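Local coordinates for fructuronate-tagaturonate epimerase UxaE from Cohnella laeviribosi in complex with 1 glycerol (Cohnella laeviribosi, PDB 6IL9), which probably interconverts fructuronate and tagaturonate by epimerisation, at a zinc site held in a TIM barrel, at residues G38-V43 with V146-Y151; D220-V225 with A229-A234. All blocks are in the same frame, centred on the assembly; numbering follows the deposited sequence.

Contact 1. Residues G38-V43 with V146-Y151; sequences GRKYLV and VFQEGY
The strand bearing K40 and L42 passes the last turn of the helix bearing F147 and Q148 at side-chain distance: the closest CA atoms, of L42 and Q148, are 9.5 Å apart, and no backbone bond joins the two segments. K40 bridges the gap, which a long flexible chain ending in a charged donor can span; it is fully extended beyond CG, and its NZ gives a 2.8 Å hydrogen bond to Q148 OE1. Q148 reaches out with CG anti to its backbone nitrogen (chi1 178°), and the two chains cross at about a right angle. The ammonium lies in the carbonyl plane of the amide, on a lone pair, with a C=O...N angle of 125°. A water completes the ring, accepting from K40 NZ at 2.7 Å and from Q148 NE2 at 3.0 Å. E149, beside Q148 in the chain, turns to R112 and Q109 instead. Further along the strand L42 CD2 lies 3.9 Å from F147 CE2, an oblique apolar touch. F147 also packs among V31, M33 and F79, apolar surroundings that a phenyl ring can fill, meeting F79 edge-to-face. A Schellman motif ends the helix: Y151 N bonds V146 O and G150 N bonds F147 O, the positive phi of G150 being easy for a residue without a side chain. The contact thus joins the N-terminal antiparallel sheet to a helix of the TIM barrel. With OE1 accepting from lysine and NE2 donating to water, both ends of the buried Q148 amide are satisfied, a pattern that supports its modelled orientation.

Contact 2. Residues D220-V225 with A229-A234; sequences DKTFQV and AIHFDA
T222 OG1 and H231 ND1 lie 2.7 Å apart in a hydrogen bond that either could donate, a side-chain link between the strands of a beta hairpin. The two residues form a non-hydrogen-bonded antiparallel pair, their CA atoms 4.3 Å apart, and the hydroxyl comes to the edge of the imidazole, near its plane. H231 swings its ring across to T222 with CG anti to the backbone nitrogen (chi1 -174°). Threonine and histidine suit this exposed face, which they share with Q224 and A229; the methyls T222 CG2 and A229 CB touch there. The next pair, F223 with I230, is hydrogen-bonded both ways: F223 N to I230 O at 2.8 Å and I230 N to F223 O at 2.9 Å, both nearly straight. At the open end D220 N reaches F232 O only weakly, and D233 is the N-cap of the following helix, its OD1 also bonded to T236. The opposite face, apart from K221, is apolar where F223, I230 and F232 meet F285 of helix 281-293. The side chains of F223 and F232 cross at about a right angle, F232 CD1 lying at the edge of the F223 ring, 3.9 Å from F223 CE1. I332 of helix 319-336 meets V225 and I230. Near the turn, V225 CG2 rests 3.8 Å from I230 CD1, branched aliphatic tips meeting beside these helices.

In the fold
Contacts 1 and 2 lie on opposite sides of the chain's centre, their own centres 55 Å apart and their nearest atoms about 31 Å apart, so neither touches the other. Each involves an addition to the eight-stranded barrel: contact 1 ties the N-terminal sheet to helix 135-149, which precedes barrel strand 156-162, whereas contact 2 closes a hairpin inserted between barrel strands 178-182 and 267-271. The zinc site belongs to the barrel between them. Its ligand H161 lies on strand 156-162, and D273 and H343 follow strands 267-271 and 339-342. Neither contact supplies a zinc ligand; the centre of contact 1 is about 22 Å and that of contact 2 about 35 Å from the centre of the chain.

Contact 1. Residues G38-V43 with V146-Y151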
loop_
_atom_site.group_PDB
_atom_site.type_symbol
_atom_site.label_atom_id
_atom_site.label_comp_id
_atom_site.label_asym_id
_atom_site.label_seq_id
_atom_site.Cartn_x
_atom_site.Cartn_y
_atom_site.Cartn_z
ATOM N N GLY A 38 22.517 -4.635 16.315
ATOM C CA GLY A 38 21.125 -4.308 16.075
ATOM C C GLY A 38 20.868 -3.286 14.992
ATOM O O GLY A 38 19.721 -2.850 14.839
ATOM N N ARG A 39 21.891 -2.884 14.236
ATOM C CA ARG A 39 21.731 -1.889 13.191
ATOM C C ARG A 39 22.383 -2.368 11.899
ATOM O O ARG A 39 23.443 -2.997 11.925
ATOM C CB ARG A 39 22.340 -0.551 13.611
ATOM C CG ARG A 39 22.053 0.567 12.630
ATOM C CD ARG A 39 23.031 1.702 12.805
ATOM N NE ARG A 39 22.618 2.600 13.873
ATOM C CZ ARG A 39 21.749 3.593 13.717
ATOM N NH1 ARG A 39 21.197 3.820 12.529
ATOM N NH2 ARG A 39 21.431 4.362 14.752
ATOM N N LYS A 40 21.750 -2.058 10.772
ATOM C CA LYS A 40 22.303 -2.368 9.461
ATOM C C LYS A 40 23.247 -1.268 8.974
ATOM O O LYS A 40 23.095 -0.095 9.318
ATOM C CB LYS A 40 21.173 -2.567 8.448
ATOM C CG LYS A 40 20.273 -3.761 8.763
ATOM C CD LYS A 40 19.145 -3.903 7.732
ATOM C CE LYS A 40 18.275 -5.113 8.044
ATOM N NZ LYS A 40 17.139 -5.266 7.077
ATOM N N TYR A 41 24.226 -1.667 8.157
ATOM C CA TYR A 41 25.192 -0.748 7.557
ATOM C C TYR A 41 25.542 -1.191 6.144
ATOM O O TYR A 41 25.442 -2.369 5.802
ATOM C CB TYR A 41 26.511 -0.679 8.345
ATOM C CG TYR A 41 26.399 -0.216 9.774
ATOM C CD1 TYR A 41 26.466 1.135 10.094
ATOM C CD2 TYR A 41 26.264 -1.135 10.808
ATOM C CE1 TYR A 41 26.371 1.562 11.414
ATOM C CE2 TYR A 41 26.163 -0.724 12.116
ATOM C CZ TYR A 41 26.227 0.624 12.418
ATOM O OH TYR A 41 26.128 1.020 13.733
ATOM N N LEU A 42 25.985 -0.224 5.330
ATOM C CA LEU A 42 26.721 -0.505 4.102
ATOM C C LEU A 42 28.211 -0.526 4.411
ATOM O O LEU A 42 28.693 0.275 5.217
ATOM C CB LEU A 42 26.468 0.555 3.027
ATOM C CG LEU A 42 25.103 0.819 2.420
ATOM C CD1 LEU A 42 25.255 1.877 1.326
ATOM C CD2 LEU A 42 24.522 -0.469 1.867
ATOM N N VAL A 43 28.933 -1.432 3.759
ATOM C CA VAL A 43 30.393 -1.511 3.836
ATOM C C VAL A 43 30.931 -1.411 2.420
ATOM O O VAL A 43 30.637 -2.272 1.580
ATOM C CB VAL A 43 30.875 -2.810 4.505
ATOM C CG1 VAL A 43 32.395 -2.848 4.557
ATOM C CG2 VAL A 43 30.289 -2.955 5.901
ATOM N N VAL A 146 15.676 -3.934 -1.734
ATOM C CA VAL A 146 16.026 -4.682 -2.943
ATOM C C VAL A 146 17.536 -4.812 -3.063
ATOM O O VAL A 146 18.034 -5.789 -3.629
ATOM C CB VAL A 146 15.419 -4.064 -4.220
ATOM C CG1 VAL A 146 13.904 -4.092 -4.156
ATOM C CG2 VAL A 146 15.945 -2.649 -4.467
ATOM N N PHE A 147 18.289 -3.847 -2.529
ATOM C CA PHE A 147 19.744 -3.970 -2.518
ATOM C C PHE A 147 20.181 -5.106 -1.598
ATOM O O PHE A 147 20.989 -5.958 -1.984
ATOM C CB PHE A 147 20.371 -2.637 -2.093
ATOM C CG PHE A 147 21.878 -2.583 -2.236
ATOM C CD1 PHE A 147 22.467 -2.257 -3.450
ATOM C CD2 PHE A 147 22.692 -2.833 -1.146
ATOM C CE1 PHE A 147 23.850 -2.203 -3.576
ATOM C CE2 PHE A 147 24.079 -2.782 -1.266
ATOM C CZ PHE A 147 24.652 -2.462 -2.483
ATOM N N GLN A 148 19.627 -5.145 -0.384
ATOM C CA GLN A 148 19.953 -6.202 0.569
ATOM C C GLN A 148 19.705 -7.587 -0.010
ATOM O O GLN A 148 20.503 -8.509 0.200
ATOM C CB GLN A 148 19.133 -6.023 1.838
ATOM C CG GLN A 148 19.361 -7.114 2.869
ATOM C CD GLN A 148 18.525 -6.907 4.110
ATOM O OE1 GLN A 148 18.397 -5.786 4.607
ATOM N NE2 GLN A 148 17.958 -7.985 4.621
ATOM N N GLU A 149 18.597 -7.755 -0.726
ATOM C CA GLU A 149 18.182 -9.046 -1.251
ATOM C C GLU A 149 18.642 -9.294 -2.677
ATOM O O GLU A 149 18.328 -10.355 -3.233
ATOM C CB GLU A 149 16.656 -9.166 -1.190
ATOM C CG GLU A 149 16.093 -9.104 0.206
ATOM C CD GLU A 149 16.487 -10.307 1.042
ATOM O OE1 GLU A 149 16.669 -11.404 0.465
ATOM O OE2 GLU A 149 16.621 -10.144 2.271
ATOM N N GLY A 150 19.367 -8.356 -3.277
ATOM C CA GLY A 150 19.829 -8.528 -4.643
ATOM C C GLY A 150 18.694 -8.762 -5.613
ATOM O O GLY A 150 18.798 -9.620 -6.501
ATOM N N TYR A 151 17.596 -8.038 -5.439
ATOM C CA TYR A 151 16.399 -8.200 -6.263
ATOM C C TYR A 151 16.435 -7.123 -7.334
ATOM O O TYR A 151 16.175 -5.951 -7.056
ATOM C CB TYR A 151 15.149 -8.090 -5.404
ATOM C CG TYR A 151 13.846 -8.253 -6.158
ATOM C CD1 TYR A 151 13.309 -9.514 -6.374
ATOM C CD2 TYR A 151 13.134 -7.143 -6.600
ATOM C CE1 TYR A 151 12.105 -9.672 -7.047
ATOM C CE2 TYR A 151 11.921 -7.286 -7.275
ATOM C CZ TYR A 151 11.417 -8.558 -7.487
ATOM O OH TYR A 151 10.222 -8.712 -8.153
HETATM O O HOH W 1 16.334 -7.822 7.145
#

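Contact 2. Residues D220-V225 with A229-A234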
loop_
_atom_site.group_PDB
_atom_site.type_symbol
_atom_site.label_atom_id
_atom_site.label_comp_id
_atom_site.label_asym_id
_atom_site.label_seq_id
_atom_site.Cartn_x
_atom_site.Cartn_y
_atom_site.Cartn_z
ATOM N N ASP A 220 -30.837 5.395 -22.935
ATOM C CA ASP A 220 -31.555 4.301 -23.597
ATOM C C ASP A 220 -30.639 3.482 -24.503
ATOM O O ASP A 220 -31.095 2.847 -25.456
ATOM C CB ASP A 220 -32.759 4.830 -24.384
ATOM C CG ASP A 220 -33.777 5.498 -23.488
ATOM O OD1 ASP A 220 -33.928 5.052 -22.329
ATOM O OD2 ASP A 220 -34.427 6.472 -23.930
ATOM N N LYS A 221 -29.342 3.478 -24.208
ATOM C CA LYS A 221 -28.370 2.733 -24.991
ATOM C C LYS A 221 -27.925 1.500 -24.216
ATOM O O LYS A 221 -27.973 1.472 -22.982
ATOM C CB LYS A 221 -27.161 3.607 -25.349
ATOM C CG LYS A 221 -27.416 4.565 -26.516
ATOM C CD LYS A 221 -26.116 5.181 -27.020
ATOM C CE LYS A 221 -26.138 5.411 -28.524
ATOM N NZ LYS A 221 -27.347 6.172 -28.945
ATOM N N THR A 222 -27.537 0.464 -24.958
ATOM C CA THR A 222 -27.033 -0.781 -24.390
ATOM C C THR A 222 -25.625 -1.009 -24.906
ATOM O O THR A 222 -25.387 -0.961 -26.117
ATOM C CB THR A 222 -27.915 -1.979 -24.758
ATOM O OG1 THR A 222 -29.265 -1.720 -24.362
ATOM C CG2 THR A 222 -27.420 -3.234 -24.049
ATOM N N PHE A 223 -24.691 -1.247 -23.988
ATOM C CA PHE A 223 -23.304 -1.504 -24.334
ATOM C C PHE A 223 -22.977 -2.960 -24.044
ATOM O O PHE A 223 -23.337 -3.480 -22.986
ATOM C CB PHE A 223 -22.371 -0.575 -23.557
ATOM C CG PHE A 223 -22.627 0.874 -23.823
ATOM C CD1 PHE A 223 -23.603 1.554 -23.115
ATOM C CD2 PHE A 223 -21.910 1.546 -24.798
ATOM C CE1 PHE A 223 -23.857 2.894 -23.368
ATOM C CE2 PHE A 223 -22.156 2.892 -25.058
ATOM C CZ PHE A 223 -23.131 3.559 -24.339
ATOM N N GLN A 224 -22.311 -3.610 -24.989
ATOM C CA GLN A 224 -21.945 -5.016 -24.861
ATOM C C GLN A 224 -20.522 -5.047 -24.326
ATOM O O GLN A 224 -19.570 -4.710 -25.036
ATOM C CB GLN A 224 -22.078 -5.743 -26.195
ATOM C CG GLN A 224 -23.418 -5.532 -26.895
ATOM C CD GLN A 224 -24.581 -6.218 -26.191
ATOM O OE1 GLN A 224 -24.395 -7.173 -25.431
ATOM N NE2 GLN A 224 -25.790 -5.722 -26.433
ATOM N N VAL A 225 -20.383 -5.425 -23.057
ATOM C CA VAL A 225 -19.076 -5.546 -22.423
ATOM C C VAL A 225 -18.812 -7.032 -22.233
ATOM O O VAL A 225 -19.125 -7.604 -21.183
ATOM C CB VAL A 225 -19.030 -4.769 -21.096
ATOM C CG1 VAL A 225 -17.618 -4.700 -20.555
ATOM C CG2 VAL A 225 -19.588 -3.363 -21.303
ATOM N N ALA A 229 -24.453 -7.080 -20.761
ATOM C CA ALA A 229 -25.137 -5.941 -21.350
ATOM C C ALA A 229 -25.325 -4.894 -20.264
ATOM O O ALA A 229 -25.819 -5.205 -19.176
ATOM C CB ALA A 229 -26.482 -6.352 -21.948
ATOM N N ILE A 230 -24.892 -3.668 -20.546
ATOM C CA ILE A 230 -25.028 -2.544 -19.624
ATOM C C ILE A 230 -25.942 -1.526 -20.288
ATOM O O ILE A 230 -25.614 -0.996 -21.356
ATOM C CB ILE A 230 -23.667 -1.921 -19.270
ATOM C CG1 ILE A 230 -22.765 -2.962 -18.596
ATOM C CG2 ILE A 230 -23.857 -0.709 -18.370
ATOM C CD1 ILE A 230 -21.413 -2.408 -18.159
ATOM N N HIS A 231 -27.087 -1.272 -19.671
ATOM C CA HIS A 231 -28.109 -0.408 -20.240
ATOM C C HIS A 231 -28.320 0.790 -19.327
ATOM O O HIS A 231 -28.316 0.654 -18.101
ATOM C CB HIS A 231 -29.426 -1.171 -20.431
ATOM C CG HIS A 231 -30.482 -0.390 -21.146
ATOM N ND1 HIS A 231 -30.444 -0.157 -22.505
ATOM C CD2 HIS A 231 -31.609 0.209 -20.693
ATOM C CE1 HIS A 231 -31.500 0.554 -22.857
ATOM N NE2 HIS A 231 -32.222 0.791 -21.776
ATOM N N PHE A 232 -28.491 1.964 -19.929
ATOM C CA PHE A 232 -28.763 3.195 -19.192
ATOM C C PHE A 232 -30.146 3.697 -19.573
ATOM O O PHE A 232 -30.386 4.037 -20.735
ATOM C CB PHE A 232 -27.712 4.262 -19.485
ATOM C CG PHE A 232 -26.339 3.889 -19.028
ATOM C CD1 PHE A 232 -25.497 3.171 -19.860
ATOM C CD2 PHE A 232 -25.891 4.252 -17.766
ATOM C CE1 PHE A 232 -24.232 2.821 -19.444
ATOM C CE2 PHE A 232 -24.616 3.903 -17.336
ATOM C CZ PHE A 232 -23.788 3.190 -18.183
ATOM N N ASP A 233 -31.051 3.727 -18.603
ATOM C CA ASP A 233 -32.276 4.489 -18.754
ATOM C C ASP A 233 -32.073 5.856 -18.104
ATOM O O ASP A 233 -31.027 6.137 -17.515
ATOM C CB ASP A 233 -33.468 3.728 -18.171
ATOM C CG ASP A 233 -33.343 3.486 -16.688
ATOM O OD1 ASP A 233 -32.320 3.868 -16.091
ATOM O OD2 ASP A 233 -34.278 2.900 -16.104
ATOM N N ALA A 234 -33.083 6.724 -18.203
ATOM C CA ALA A 234 -32.916 8.088 -17.714
ATOM C C ALA A 234 -32.618 8.115 -16.223
ATOM O O ALA A 234 -31.727 8.847 -15.776
ATOM C CB ALA A 234 -34.159 8.918 -18.035
#